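Local coordinates for protein endoglucanase A (Clostridium cellulolyticum, PDB 1EDG) that hydrolyses internal beta-1,4-glucosidic bonds of cellulose, acting as an endoglucanase of glycoside hydrolase family 5 with a TIM-barrel catalytic domain, at residues D40-T45 against T55-I60; N49-E54 against S96-N101; P81-P86 against H122-K127; D341-S346 against F355-C360. All coordinates share one frame; numbering follows the deposited sequence.

Contact 1. Residues D40-T45 against T55-I60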
loop_
_atom_site.group_PDB
_atom_site.type_symbol
_atom_site.label_atom_id
_atom_site.label_comp_id
_atom_site.label_asym_id
_atom_site.label_seq_id
_atom_site.Cartn_x
_atom_site.Cartn_y
_atom_site.Cartn_z
ATOM N N ASP A 40 5.160 6.530 -9.074
ATOM C CA ASP A 40 6.198 6.316 -8.064
ATOM C C ASP A 40 7.621 6.269 -8.640
ATOM O O ASP A 40 8.603 6.232 -7.884
ATOM C CB ASP A 40 5.921 5.056 -7.209
ATOM C CG ASP A 40 5.454 3.853 -8.030
ATOM O OD1 ASP A 40 4.458 3.979 -8.757
ATOM O OD2 ASP A 40 6.047 2.765 -7.901
ATOM N N ALA A 41 7.736 6.248 -9.967
ATOM C CA ALA A 41 9.047 6.221 -10.615
ATOM C C ALA A 41 9.760 7.546 -10.308
ATOM O O ALA A 41 9.146 8.613 -10.374
ATOM C CB ALA A 41 8.890 6.040 -12.120
ATOM N N PHE A 42 11.042 7.477 -9.953
ATOM C CA PHE A 42 11.791 8.691 -9.629
ATOM C C PHE A 42 13.080 8.874 -10.426
ATOM O O PHE A 42 13.866 9.777 -10.141
ATOM C CB PHE A 42 12.074 8.770 -8.124
ATOM C CG PHE A 42 12.880 7.625 -7.592
ATOM C CD1 PHE A 42 14.269 7.676 -7.588
ATOM C CD2 PHE A 42 12.254 6.495 -7.084
ATOM C CE1 PHE A 42 15.016 6.615 -7.082
ATOM C CE2 PHE A 42 12.993 5.437 -6.580
ATOM C CZ PHE A 42 14.373 5.494 -6.579
ATOM N N ASN A 43 13.301 8.008 -11.406
ATOM C CA ASN A 43 14.481 8.089 -12.255
ATOM C C ASN A 43 14.194 7.343 -13.548
ATOM O O ASN A 43 13.096 6.804 -13.722
ATOM C CB ASN A 43 15.730 7.530 -11.550
ATOM C CG ASN A 43 15.610 6.057 -11.188
ATOM O OD1 ASN A 43 14.935 5.282 -11.864
ATOM N ND2 ASN A 43 16.289 5.662 -10.120
ATOM N N GLY A 44 15.149 7.351 -14.472
ATOM C CA GLY A 44 14.945 6.665 -15.733
ATOM C C GLY A 44 16.076 6.871 -16.717
ATOM O O GLY A 44 16.888 7.783 -16.564
ATOM N N THR A 45 16.112 6.026 -17.741
ATOM C CA THR A 45 17.147 6.088 -18.762
ATOM C C THR A 45 16.891 7.204 -19.770
ATOM O O THR A 45 17.820 7.889 -20.189
ATOM C CB THR A 45 17.263 4.743 -19.510
ATOM O OG1 THR A 45 17.255 3.667 -18.561
ATOM C CG2 THR A 45 18.557 4.686 -20.310
ATOM N N THR A 55 5.608 6.930 -17.426
ATOM C CA THR A 55 5.910 5.798 -18.300
ATOM C C THR A 55 7.340 5.276 -18.146
ATOM O O THR A 55 7.682 4.205 -18.664
ATOM C CB THR A 55 5.674 6.185 -19.769
ATOM O OG1 THR A 55 6.499 7.309 -20.094
ATOM C CG2 THR A 55 4.223 6.575 -19.987
ATOM N N SER A 56 8.167 6.018 -17.413
ATOM C CA SER A 56 9.563 5.650 -17.201
ATOM C C SER A 56 9.797 4.183 -16.822
ATOM O O SER A 56 10.641 3.503 -17.428
ATOM C CB SER A 56 10.190 6.566 -16.148
ATOM O OG SER A 56 11.574 6.294 -16.016
ATOM N N TRP A 57 9.091 3.706 -15.804
ATOM C CA TRP A 57 9.238 2.322 -15.362
ATOM C C TRP A 57 8.104 1.425 -15.863
ATOM O O TRP A 57 8.300 0.230 -16.064
ATOM C CB TRP A 57 9.271 2.234 -13.832
ATOM C CG TRP A 57 10.423 2.906 -13.157
ATOM C CD1 TRP A 57 11.485 3.530 -13.748
ATOM C CD2 TRP A 57 10.631 3.017 -11.742
ATOM N NE1 TRP A 57 12.340 4.022 -12.789
ATOM C CE2 TRP A 57 11.841 3.721 -11.549
ATOM C CE3 TRP A 57 9.908 2.589 -10.617
ATOM C CZ2 TRP A 57 12.348 4.008 -10.276
ATOM C CZ3 TRP A 57 10.413 2.875 -9.350
ATOM C CH2 TRP A 57 11.623 3.577 -9.192
ATOM N N SER A 58 6.919 2.000 -16.028
ATOM C CA SER A 58 5.750 1.245 -16.467
ATOM C C SER A 58 5.754 0.927 -17.957
ATOM O O SER A 58 5.294 -0.135 -18.376
ATOM C CB SER A 58 4.482 2.015 -16.121
ATOM O OG SER A 58 4.404 3.207 -16.878
ATOM N N GLY A 59 6.208 1.891 -18.752
ATOM C CA GLY A 59 6.264 1.719 -20.190
ATOM C C GLY A 59 4.978 2.042 -20.926
ATOM O O GLY A 59 4.901 1.837 -22.139
ATOM N N ILE A 60 3.982 2.580 -20.229
ATOM C CA ILE A 60 2.711 2.901 -20.869
ATOM C C ILE A 60 1.904 3.889 -20.027
ATOM O O ILE A 60 1.940 3.841 -18.794
ATOM C CB ILE A 60 1.888 1.600 -21.136
ATOM C CG1 ILE A 60 0.608 1.913 -21.912
ATOM C CG2 ILE A 60 1.583 0.874 -19.824
ATOM C CD1 ILE A 60 -0.178 0.673 -22.321
HETATM O O HOH W 1 13.348 5.824 -18.720
#
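The long loop that leaves the first strand of the TIM barrel, 32-34, folds back here on the end of the short helix 53-56 and the residue after it, and the indole of Trp57 carries most of the packing. With CG beside its backbone N and anti to its carbonyl carbon, Trp57 lays the ring flat against the backbone of Ala41. A CH-pi contact results: Ala41 CA stands 3.6 Å from the centroid of the six-membered ring of Trp57, almost on the ring normal. The methyl adds to the same face, Ala41 CB lying 3.5 Å from Trp57 CD2. Phe42 meets the indole in an offset edge-to-face pair, with planes at 68° and the Trp57 edge directed at the face of Phe42; Phe42 CE2 comes within 3.5 Å of Trp57 CH2.

Polar bonds fix the outer end. Ser56 OG, anti to its own N, donates along a lone pair of Asn43 O at 2.8 Å, and a water donates to the same hydroxyl and accepts a weak bond from Thr45 N. The indole N-H goes to the Asn43 amide in a bond bent at 139°: Trp57 NE1 lies 3.0 Å from Asn43 OD1, in the indole plane, but above the amide carbonyl plane.

Contact 2. Residues N49-E54 against S96-N101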
loop_
_atom_site.group_PDB
_atom_site.type_symbol
_atom_site.label_atom_id
_atom_site.label_comp_id
_atom_site.label_asym_id
_atom_site.label_seq_id
_atom_site.Cartn_x
_atom_site.Cartn_y
_atom_site.Cartn_z
ATOM N N ASN A 49 10.897 14.936 -20.328
ATOM C CA ASN A 49 10.164 15.945 -19.563
ATOM C C ASN A 49 9.642 15.313 -18.269
ATOM O O ASN A 49 9.743 14.094 -18.090
ATOM C CB ASN A 49 9.018 16.536 -20.389
ATOM C CG ASN A 49 7.894 15.554 -20.615
ATOM O OD1 ASN A 49 6.861 15.617 -19.952
ATOM N ND2 ASN A 49 8.086 14.639 -21.555
ATOM N N GLU A 50 9.065 16.117 -17.377
ATOM C CA GLU A 50 8.584 15.581 -16.102
ATOM C C GLU A 50 7.443 14.567 -16.188
ATOM O O GLU A 50 7.377 13.650 -15.368
ATOM C CB GLU A 50 8.246 16.701 -15.105
ATOM C CG GLU A 50 6.846 17.274 -15.204
ATOM C CD GLU A 50 6.522 18.212 -14.052
ATOM O OE1 GLU A 50 6.903 17.911 -12.895
ATOM O OE2 GLU A 50 5.879 19.250 -14.306
ATOM N N LEU A 51 6.566 14.709 -17.181
ATOM C CA LEU A 51 5.450 13.777 -17.342
ATOM C C LEU A 51 5.895 12.376 -17.751
ATOM O O LEU A 51 5.167 11.402 -17.537
ATOM C CB LEU A 51 4.403 14.319 -18.322
ATOM C CG LEU A 51 3.456 15.396 -17.778
ATOM C CD1 LEU A 51 2.492 15.837 -18.867
ATOM C CD2 LEU A 51 2.675 14.858 -16.581
ATOM N N ASP A 52 7.105 12.264 -18.292
ATOM C CA ASP A 52 7.639 10.969 -18.702
ATOM C C ASP A 52 7.875 10.049 -17.513
ATOM O O ASP A 52 8.121 8.852 -17.684
ATOM C CB ASP A 52 8.953 11.133 -19.470
ATOM C CG ASP A 52 8.752 11.621 -20.888
ATOM O OD1 ASP A 52 7.601 11.678 -21.366
ATOM O OD2 ASP A 52 9.764 11.945 -21.529
ATOM N N TYR A 53 7.849 10.608 -16.307
ATOM C CA TYR A 53 8.050 9.791 -15.120
ATOM C C TYR A 53 6.967 8.706 -15.026
ATOM O O TYR A 53 7.243 7.591 -14.578
ATOM C CB TYR A 53 8.070 10.659 -13.857
ATOM C CG TYR A 53 9.414 11.307 -13.580
ATOM C CD1 TYR A 53 10.472 10.562 -13.069
ATOM C CD2 TYR A 53 9.622 12.666 -13.824
ATOM C CE1 TYR A 53 11.710 11.148 -12.802
ATOM C CE2 TYR A 53 10.858 13.268 -13.562
ATOM C CZ TYR A 53 11.897 12.502 -13.051
ATOM O OH TYR A 53 13.121 13.077 -12.781
ATOM N N GLU A 54 5.767 9.014 -15.516
ATOM C CA GLU A 54 4.659 8.057 -15.486
ATOM C C GLU A 54 4.922 6.787 -16.293
ATOM O O GLU A 54 4.505 5.699 -15.896
ATOM C CB GLU A 54 3.358 8.698 -15.980
ATOM C CG GLU A 54 2.187 7.711 -16.014
ATOM C CD GLU A 54 0.894 8.307 -16.522
ATOM O OE1 GLU A 54 0.870 9.486 -16.933
ATOM O OE2 GLU A 54 -0.121 7.589 -16.506
ATOM N N SER A 96 4.619 20.926 -8.800
ATOM C CA SER A 96 4.321 21.330 -10.167
ATOM C C SER A 96 2.849 21.092 -10.495
ATOM O O SER A 96 2.340 19.984 -10.295
ATOM C CB SER A 96 5.172 20.522 -11.140
ATOM O OG SER A 96 4.712 20.715 -12.467
ATOM N N ASP A 97 2.181 22.105 -11.038
ATOM C CA ASP A 97 0.771 21.982 -11.404
ATOM C C ASP A 97 0.546 20.971 -12.528
ATOM O O ASP A 97 -0.511 20.349 -12.609
ATOM C CB ASP A 97 0.197 23.337 -11.814
ATOM C CG ASP A 97 -0.003 24.263 -10.634
ATOM O OD1 ASP A 97 -0.704 23.858 -9.680
ATOM O OD2 ASP A 97 0.537 25.393 -10.659
ATOM N N VAL A 98 1.543 20.814 -13.394
ATOM C CA VAL A 98 1.458 19.879 -14.512
ATOM C C VAL A 98 1.372 18.458 -13.967
ATOM O O VAL A 98 0.569 17.654 -14.436
ATOM C CB VAL A 98 2.681 20.033 -15.476
ATOM C CG1 VAL A 98 2.769 18.867 -16.450
ATOM C CG2 VAL A 98 2.559 21.328 -16.255
ATOM N N TRP A 99 2.183 18.168 -12.955
ATOM C CA TRP A 99 2.195 16.849 -12.336
ATOM C C TRP A 99 0.911 16.630 -11.540
ATOM O O TRP A 99 0.285 15.570 -11.649
ATOM C CB TRP A 99 3.404 16.709 -11.421
ATOM C CG TRP A 99 3.529 15.370 -10.771
ATOM C CD1 TRP A 99 3.325 15.081 -9.452
ATOM C CD2 TRP A 99 3.957 14.143 -11.388
ATOM N NE1 TRP A 99 3.612 13.762 -9.206
ATOM C CE2 TRP A 99 4.000 13.159 -10.374
ATOM C CE3 TRP A 99 4.315 13.781 -12.696
ATOM C CZ2 TRP A 99 4.390 11.837 -10.623
ATOM C CZ3 TRP A 99 4.705 12.460 -12.943
ATOM C CH2 TRP A 99 4.738 11.509 -11.909
ATOM N N MET A 100 0.517 17.634 -10.758
ATOM C CA MET A 100 -0.698 17.547 -9.945
ATOM C C MET A 100 -1.935 17.294 -10.809
ATOM O O MET A 100 -2.782 16.464 -10.464
ATOM C CB MET A 100 -0.894 18.823 -9.117
ATOM C CG MET A 100 -2.026 18.733 -8.098
ATOM S SD MET A 100 -1.709 17.547 -6.751
ATOM C CE MET A 100 -1.021 18.633 -5.519
ATOM N N ASN A 101 -2.026 17.993 -11.938
ATOM C CA ASN A 101 -3.162 17.832 -12.849
ATOM C C ASN A 101 -3.283 16.409 -13.379
ATOM O O ASN A 101 -4.382 15.858 -13.435
ATOM C CB ASN A 101 -3.068 18.809 -14.025
ATOM C CG ASN A 101 -3.298 20.246 -13.611
ATOM O OD1 ASN A 101 -3.838 20.520 -12.536
ATOM N ND2 ASN A 101 -2.880 21.179 -14.458
#
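Glu50 and Ser96 meet tip to tip. Glu50 CG takes the crowded position between the backbone N and the carbonyl carbon, and beyond it the chain runs extended until its carboxylate arrives at the start of helix 97-111. There Ser96 OG, anti to its backbone N, donates to the syn lone pair of Glu50 OE2 at 2.6 Å. Ser96 is also the N-cap of that helix, its OG accepting a weak capping bond from Val98 N at 3.3 Å. The carboxylate therefore grips the very hydroxyl that caps the helix, and its charge would probably be favoured by the positive end of the helix dipole.

Beside this bond, the side chains of Leu51 and Val98 cross at about a right angle, with Leu51 CG 3.8 Å from Val98 CG1. Trp99, its CG anti to the backbone N, reaches back toward the 49-54 segment, where the far end of the indole meets the start of the Tyr53 side chain: Trp99 CZ3 is 3.9 Å from Tyr53 CB, while the phenol ring leads away.

The contact lays the turn entering helix 53-56 against the first turn of helix 97-111. Strand 94-95 runs directly into this cap, Ser96 is backbone-bonded to His87, and Trp99 stacks on His87 and meets Phe39 edge-to-face. Glu54 forms a salt bridge to Arg102 of helix 97-111 and is hydrogen-bonded to Thr62.

Contact 3. Residues P81-P86 against H122-K127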
loop_
_atom_site.group_PDB
_atom_site.type_symbol
_atom_site.label_atom_id
_atom_site.label_comp_id
_atom_site.label_asym_id
_atom_site.label_seq_id
_atom_site.Cartn_x
_atom_site.Cartn_y
_atom_site.Cartn_z
ATOM N N PRO A 81 0.490 4.966 -5.853
ATOM C CA PRO A 81 1.770 5.385 -5.277
ATOM C C PRO A 81 2.306 6.597 -6.043
ATOM O O PRO A 81 2.337 6.577 -7.278
ATOM C CB PRO A 81 2.669 4.174 -5.537
ATOM C CG PRO A 81 1.721 3.035 -5.594
ATOM C CD PRO A 81 0.591 3.598 -6.392
ATOM N N VAL A 82 2.719 7.644 -5.332
ATOM C CA VAL A 82 3.263 8.827 -5.997
ATOM C C VAL A 82 4.548 9.316 -5.336
ATOM O O VAL A 82 4.594 9.509 -4.121
ATOM C CB VAL A 82 2.267 10.017 -6.012
ATOM C CG1 VAL A 82 2.866 11.190 -6.802
ATOM C CG2 VAL A 82 0.940 9.610 -6.633
ATOM N N SER A 83 5.609 9.449 -6.127
ATOM C CA SER A 83 6.872 9.977 -5.620
ATOM C C SER A 83 6.869 11.445 -6.046
ATOM O O SER A 83 7.035 11.765 -7.224
ATOM C CB SER A 83 8.066 9.226 -6.213
ATOM O OG SER A 83 8.151 7.900 -5.703
ATOM N N TRP A 84 6.632 12.334 -5.090
ATOM C CA TRP A 84 6.554 13.762 -5.372
ATOM C C TRP A 84 7.872 14.529 -5.444
ATOM O O TRP A 84 7.921 15.596 -6.063
ATOM C CB TRP A 84 5.674 14.457 -4.330
ATOM C CG TRP A 84 4.349 13.819 -4.119
ATOM C CD1 TRP A 84 4.065 12.778 -3.274
ATOM C CD2 TRP A 84 3.115 14.167 -4.759
ATOM N NE1 TRP A 84 2.735 12.461 -3.355
ATOM C CE2 TRP A 84 2.123 13.298 -4.259
ATOM C CE3 TRP A 84 2.748 15.133 -5.711
ATOM C CZ2 TRP A 84 0.784 13.358 -4.673
ATOM C CZ3 TRP A 84 1.418 15.200 -6.125
ATOM C CH2 TRP A 84 0.452 14.316 -5.605
ATOM N N HIS A 85 8.932 14.004 -4.837
ATOM C CA HIS A 85 10.211 14.725 -4.807
ATOM C C HIS A 85 10.797 15.228 -6.135
ATOM O O HIS A 85 11.418 16.291 -6.161
ATOM C CB HIS A 85 11.262 14.011 -3.928
ATOM C CG HIS A 85 12.014 12.914 -4.618
ATOM N ND1 HIS A 85 11.683 11.582 -4.488
ATOM C CD2 HIS A 85 13.110 12.950 -5.418
ATOM C CE1 HIS A 85 12.538 10.847 -5.179
ATOM N NE2 HIS A 85 13.414 11.654 -5.752
ATOM N N PRO A 86 10.634 14.481 -7.245
ATOM C CA PRO A 86 11.218 15.053 -8.464
ATOM C C PRO A 86 10.312 16.101 -9.124
ATOM O O PRO A 86 10.640 16.635 -10.187
ATOM C CB PRO A 86 11.440 13.829 -9.352
ATOM C CG PRO A 86 10.394 12.893 -8.932
ATOM C CD PRO A 86 10.307 13.053 -7.440
ATOM N N HIS A 122 5.445 8.249 -1.918
ATOM C CA HIS A 122 6.110 6.964 -2.032
ATOM C C HIS A 122 7.622 6.993 -1.849
ATOM O O HIS A 122 8.099 7.030 -0.713
ATOM C CB HIS A 122 5.708 6.293 -3.354
ATOM C CG HIS A 122 5.591 4.803 -3.268
ATOM N ND1 HIS A 122 6.561 3.945 -3.746
ATOM C CD2 HIS A 122 4.606 4.015 -2.777
ATOM C CE1 HIS A 122 6.175 2.694 -3.556
ATOM N NE2 HIS A 122 4.991 2.713 -2.971
ATOM N N HIS A 123 8.382 6.990 -2.944
ATOM C CA HIS A 123 9.845 6.992 -2.854
ATOM C C HIS A 123 10.351 8.417 -2.611
ATOM O O HIS A 123 11.015 9.018 -3.464
ATOM C CB HIS A 123 10.467 6.405 -4.128
ATOM C CG HIS A 123 10.170 4.948 -4.338
ATOM N ND1 HIS A 123 9.748 4.441 -5.551
ATOM C CD2 HIS A 123 10.279 3.886 -3.505
ATOM C CE1 HIS A 123 9.616 3.129 -5.457
ATOM N NE2 HIS A 123 9.932 2.767 -4.227
ATOM N N ASP A 124 10.000 8.962 -1.448
ATOM C CA ASP A 124 10.392 10.317 -1.085
ATOM C C ASP A 124 11.319 10.382 0.126
ATOM O O ASP A 124 11.448 11.429 0.757
ATOM C CB ASP A 124 9.153 11.189 -0.874
ATOM C CG ASP A 124 8.458 11.547 -2.180
ATOM O OD1 ASP A 124 9.104 11.450 -3.247
ATOM O OD2 ASP A 124 7.277 11.952 -2.143
ATOM N N VAL A 125 11.930 9.250 0.467
ATOM C CA VAL A 125 12.876 9.200 1.578
ATOM C C VAL A 125 14.202 9.607 0.934
ATOM O O VAL A 125 14.839 8.799 0.250
ATOM C CB VAL A 125 13.014 7.770 2.171
ATOM C CG1 VAL A 125 13.945 7.790 3.390
ATOM C CG2 VAL A 125 11.652 7.215 2.559
ATOM N N ASP A 126 14.582 10.866 1.122
ATOM C CA ASP A 126 15.798 11.419 0.540
ATOM C C ASP A 126 16.204 12.603 1.410
ATOM O O ASP A 126 15.454 13.569 1.535
ATOM C CB ASP A 126 15.491 11.909 -0.879
ATOM C CG ASP A 126 16.732 12.333 -1.638
ATOM O OD1 ASP A 126 17.345 13.356 -1.278
ATOM O OD2 ASP A 126 17.098 11.640 -2.606
ATOM N N LYS A 127 17.414 12.555 1.954
ATOM C CA LYS A 127 17.919 13.609 2.837
ATOM C C LYS A 127 17.878 15.027 2.274
ATOM O O LYS A 127 17.588 15.980 2.997
ATOM C CB LYS A 127 19.347 13.273 3.271
ATOM C CG LYS A 127 19.432 12.038 4.139
ATOM C CD LYS A 127 20.860 11.587 4.349
ATOM C CE LYS A 127 20.893 10.374 5.258
ATOM N NZ LYS A 127 22.260 9.823 5.432
#
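Pro81, just past strand 77-80, lies side by side with His122, their side chains pointing the same way. Its CB sits over one face of the imidazole in a CH-pi contact, Pro81 CB being 3.7 Å from the centroid of the His122 ring. Val82 turns its side chain away, so that CG1 covers the centre of the Trp84 indole, and contributes its carbonyl: His122 N donates to Val82 O at 2.7 Å, from above the carbonyl plane. At Ser83 the hydroxyl, beside its own backbone N, accepts from His123 N, with 2.9 Å between His123 N and Ser83 OG; the same hydroxyl is hydrogen-bonded to Asp40 O. His123 is the centre of an inverse gamma turn, which swings Asp124 back towards the first segment.

Both segments are loops that follow adjacent strands of the TIM barrel, 77-80 and 116-120, at the C-terminal end of the barrel, where glycosidases of this fold have their active site. From Trp84 onward the Asp124 carboxylate does the joining. Trp84 N donates to the syn lone pair of Asp124 OD2 at 3.0 Å, and Tyr144 OH from helix 138-155 binds that oxygen too. The other oxygen is gripped twice by His85: His85 N comes from above the carboxylate plane, 3.0 Å from Asp124 OD1 and nearly straight at 166°, while His85 ND1 approaches the anti lone pair of Asp124 OD1 at 2.9 Å. Imidazole and carboxylate planes stand 78° apart, and His123 O, at the ring edge, takes a weak second share of the ND1 proton.

Contact 4. Residues D341-S346 against F355-C360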
loop_
_atom_site.group_PDB
_atom_site.type_symbol
_atom_site.label_atom_id
_atom_site.label_comp_id
_atom_site.label_asym_id
_atom_site.label_seq_id
_atom_site.Cartn_x
_atom_site.Cartn_y
_atom_site.Cartn_z
ATOM N N ASP A 341 1.143 -4.577 -8.230
ATOM C CA ASP A 341 1.236 -4.933 -9.640
ATOM C C ASP A 341 2.107 -3.882 -10.324
ATOM O O ASP A 341 1.724 -2.713 -10.408
ATOM C CB ASP A 341 -0.166 -4.948 -10.254
ATOM C CG ASP A 341 -0.213 -5.628 -11.619
ATOM O OD1 ASP A 341 0.814 -5.669 -12.326
ATOM O OD2 ASP A 341 -1.300 -6.114 -11.983
ATOM N N ASN A 342 3.277 -4.298 -10.803
ATOM C CA ASN A 342 4.201 -3.372 -11.459
ATOM C C ASN A 342 4.263 -3.444 -12.986
ATOM O O ASN A 342 5.134 -2.826 -13.602
ATOM C CB ASN A 342 5.609 -3.493 -10.859
ATOM C CG ASN A 342 6.262 -4.831 -11.142
ATOM O OD1 ASN A 342 5.682 -5.698 -11.799
ATOM N ND2 ASN A 342 7.473 -5.015 -10.631
ATOM N N ASN A 343 3.356 -4.211 -13.591
ATOM C CA ASN A 343 3.283 -4.352 -15.055
ATOM C C ASN A 343 4.558 -4.938 -15.689
ATOM O O ASN A 343 4.771 -4.826 -16.897
ATOM C CB ASN A 343 2.940 -2.990 -15.684
ATOM C CG ASN A 343 2.525 -3.094 -17.149
ATOM O OD1 ASN A 343 2.954 -2.286 -17.981
ATOM N ND2 ASN A 343 1.655 -4.051 -17.462
ATOM N N ASN A 344 5.368 -5.620 -14.887
ATOM C CA ASN A 344 6.609 -6.206 -15.376
ATOM C C ASN A 344 6.483 -7.665 -15.815
ATOM O O ASN A 344 6.307 -8.561 -14.987
ATOM C CB ASN A 344 7.716 -6.071 -14.320
ATOM C CG ASN A 344 9.047 -6.648 -14.790
ATOM O OD1 ASN A 344 9.271 -6.826 -15.991
ATOM N ND2 ASN A 344 9.928 -6.949 -13.848
ATOM N N PHE A 345 6.575 -7.888 -17.123
ATOM C CA PHE A 345 6.502 -9.228 -17.709
ATOM C C PHE A 345 7.745 -9.467 -18.580
ATOM O O PHE A 345 7.731 -10.315 -19.476
ATOM C CB PHE A 345 5.259 -9.362 -18.599
ATOM C CG PHE A 345 3.961 -9.074 -17.898
ATOM C CD1 PHE A 345 3.284 -10.080 -17.215
ATOM C CD2 PHE A 345 3.396 -7.801 -17.948
ATOM C CE1 PHE A 345 2.066 -9.825 -16.600
ATOM C CE2 PHE A 345 2.176 -7.534 -17.332
ATOM C CZ PHE A 345 1.510 -8.548 -16.658
ATOM N N SER A 346 8.823 -8.741 -18.304
ATOM C CA SER A 346 10.053 -8.848 -19.088
ATOM C C SER A 346 10.977 -10.024 -18.773
ATOM O O SER A 346 12.027 -10.168 -19.399
ATOM C CB SER A 346 10.850 -7.550 -18.971
ATOM O OG SER A 346 11.361 -7.382 -17.659
ATOM N N PHE A 355 -1.738 -7.614 -14.302
ATOM C CA PHE A 355 -2.636 -7.010 -15.281
ATOM C C PHE A 355 -1.818 -6.475 -16.457
ATOM O O PHE A 355 -0.980 -5.582 -16.282
ATOM C CB PHE A 355 -3.429 -5.874 -14.631
ATOM C CG PHE A 355 -4.364 -5.157 -15.570
ATOM C CD1 PHE A 355 -5.508 -5.781 -16.051
ATOM C CD2 PHE A 355 -4.128 -3.836 -15.928
ATOM C CE1 PHE A 355 -6.403 -5.100 -16.869
ATOM C CE2 PHE A 355 -5.015 -3.143 -16.748
ATOM C CZ PHE A 355 -6.158 -3.776 -17.218
ATOM N N ASP A 356 -2.027 -7.049 -17.639
ATOM C CA ASP A 356 -1.313 -6.599 -18.829
ATOM C C ASP A 356 -1.997 -5.321 -19.293
ATOM O O ASP A 356 -3.051 -5.364 -19.931
ATOM C CB ASP A 356 -1.367 -7.663 -19.929
ATOM C CG ASP A 356 -0.401 -7.375 -21.068
ATOM O OD1 ASP A 356 0.804 -7.661 -20.917
ATOM O OD2 ASP A 356 -0.842 -6.863 -22.114
ATOM N N ARG A 357 -1.417 -4.181 -18.930
ATOM C CA ARG A 357 -1.978 -2.877 -19.282
ATOM C C ARG A 357 -2.064 -2.624 -20.783
ATOM O O ARG A 357 -2.888 -1.836 -21.246
ATOM C CB ARG A 357 -1.206 -1.758 -18.569
ATOM C CG ARG A 357 -1.717 -1.506 -17.146
ATOM C CD ARG A 357 -0.637 -1.593 -16.071
ATOM N NE ARG A 357 -0.021 -0.303 -15.806
ATOM C CZ ARG A 357 0.650 0.022 -14.701
ATOM N NH1 ARG A 357 0.824 -0.834 -13.699
ATOM N NH2 ARG A 357 1.175 1.226 -14.612
ATOM N N ARG A 358 -1.238 -3.337 -21.538
ATOM C CA ARG A 358 -1.207 -3.223 -22.991
ATOM C C ARG A 358 -2.514 -3.739 -23.608
ATOM O O ARG A 358 -3.154 -3.039 -24.395
ATOM C CB ARG A 358 -0.032 -4.031 -23.526
ATOM C CG ARG A 358 0.354 -3.743 -24.958
ATOM C CD ARG A 358 1.296 -4.821 -25.476
ATOM N NE ARG A 358 2.302 -5.204 -24.484
ATOM C CZ ARG A 358 2.321 -6.374 -23.848
ATOM N NH1 ARG A 358 1.387 -7.285 -24.094
ATOM N NH2 ARG A 358 3.273 -6.630 -22.959
ATOM N N SER A 359 -2.927 -4.943 -23.215
ATOM C CA SER A 359 -4.145 -5.557 -23.745
ATOM C C SER A 359 -5.371 -5.443 -22.844
ATOM O O SER A 359 -6.450 -5.926 -23.195
ATOM C CB SER A 359 -3.879 -7.027 -24.060
ATOM O OG SER A 359 -3.298 -7.692 -22.951
ATOM N N CYS A 360 -5.204 -4.797 -21.693
ATOM C CA CYS A 360 -6.280 -4.619 -20.719
ATOM C C CYS A 360 -6.891 -5.918 -20.203
ATOM O O CYS A 360 -8.109 -6.035 -20.067
ATOM C CB CYS A 360 -7.374 -3.687 -21.246
ATOM S SG CYS A 360 -6.992 -1.928 -21.068
HETATM O O HOH W 2 1.685 -4.450 -20.303
#
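Asp341 and Asn343 both hold CG anti to the backbone N (chi1 -166° and -167°), which sends their polar ends across to strand 355-356, while Arg357 bends at chi2 and chi3 so that its guanidinium returns over Asn343. Between them, Asn342 turns its side chain away from this strand.

Asp341 OD2 accepts from Phe355 N on its syn lone pair, 2.8 Å from Phe355 N to Asp341 OD2. Its other oxygen closes an Asx turn, Asn343 N donating to the anti lone pair of Asp341 OD1 at 3.2 Å. Thus one carboxylate shapes its own loop and holds the strand. Asn343 ND2 adds a weak bond to Phe355 O at 3.3 Å and a firmer one to a water, which is itself weakly linked to Asp356 OD1 and Arg358 N. The Asn343 amide and the Arg357 guanidinium are stacked, their planes only 22° apart, with Asn343 CB 3.6 Å from Arg357 NH1. Phe345 approaches by its ring edge, CE2 being 3.9 Å from Phe355 O.

This loop follows the last barrel strand, 336-339, and the residues it contacts are largely buried. Trp33 NE1 also donates to Asp341 OD2 and Phe354 N to OD1, so four N-H groups converge on the carboxylate. Such a setting probably keeps Asp341 ionised, and the nearby Arg357, which is hydrogen-bonded to Thr38, would favour the same state without forming a salt bridge to it.

From the N terminus, contact 1 closes first, folding the loop after barrel strand 32-34 onto the end of helix 53-56. Contact 2 opens inside that loop and crosses it, carrying the entry to the same helix to the start of helix 97-111. Contact 3 opens before contact 2 has closed, so these cross too; it joins the loops after strands 77-80 and 116-120. Asp40 O, bound by His123 ND1 as well as Ser83, couples contact 1 to contact 3, and Trp99 packs on Val82 and Trp84 between contacts 2 and 3. Contact 4 follows in series after the last barrel strand, yet touches contact 1 where Ser58 and Ile60 meet Asn343 and Arg357, bringing the barrel's end beside its beginning.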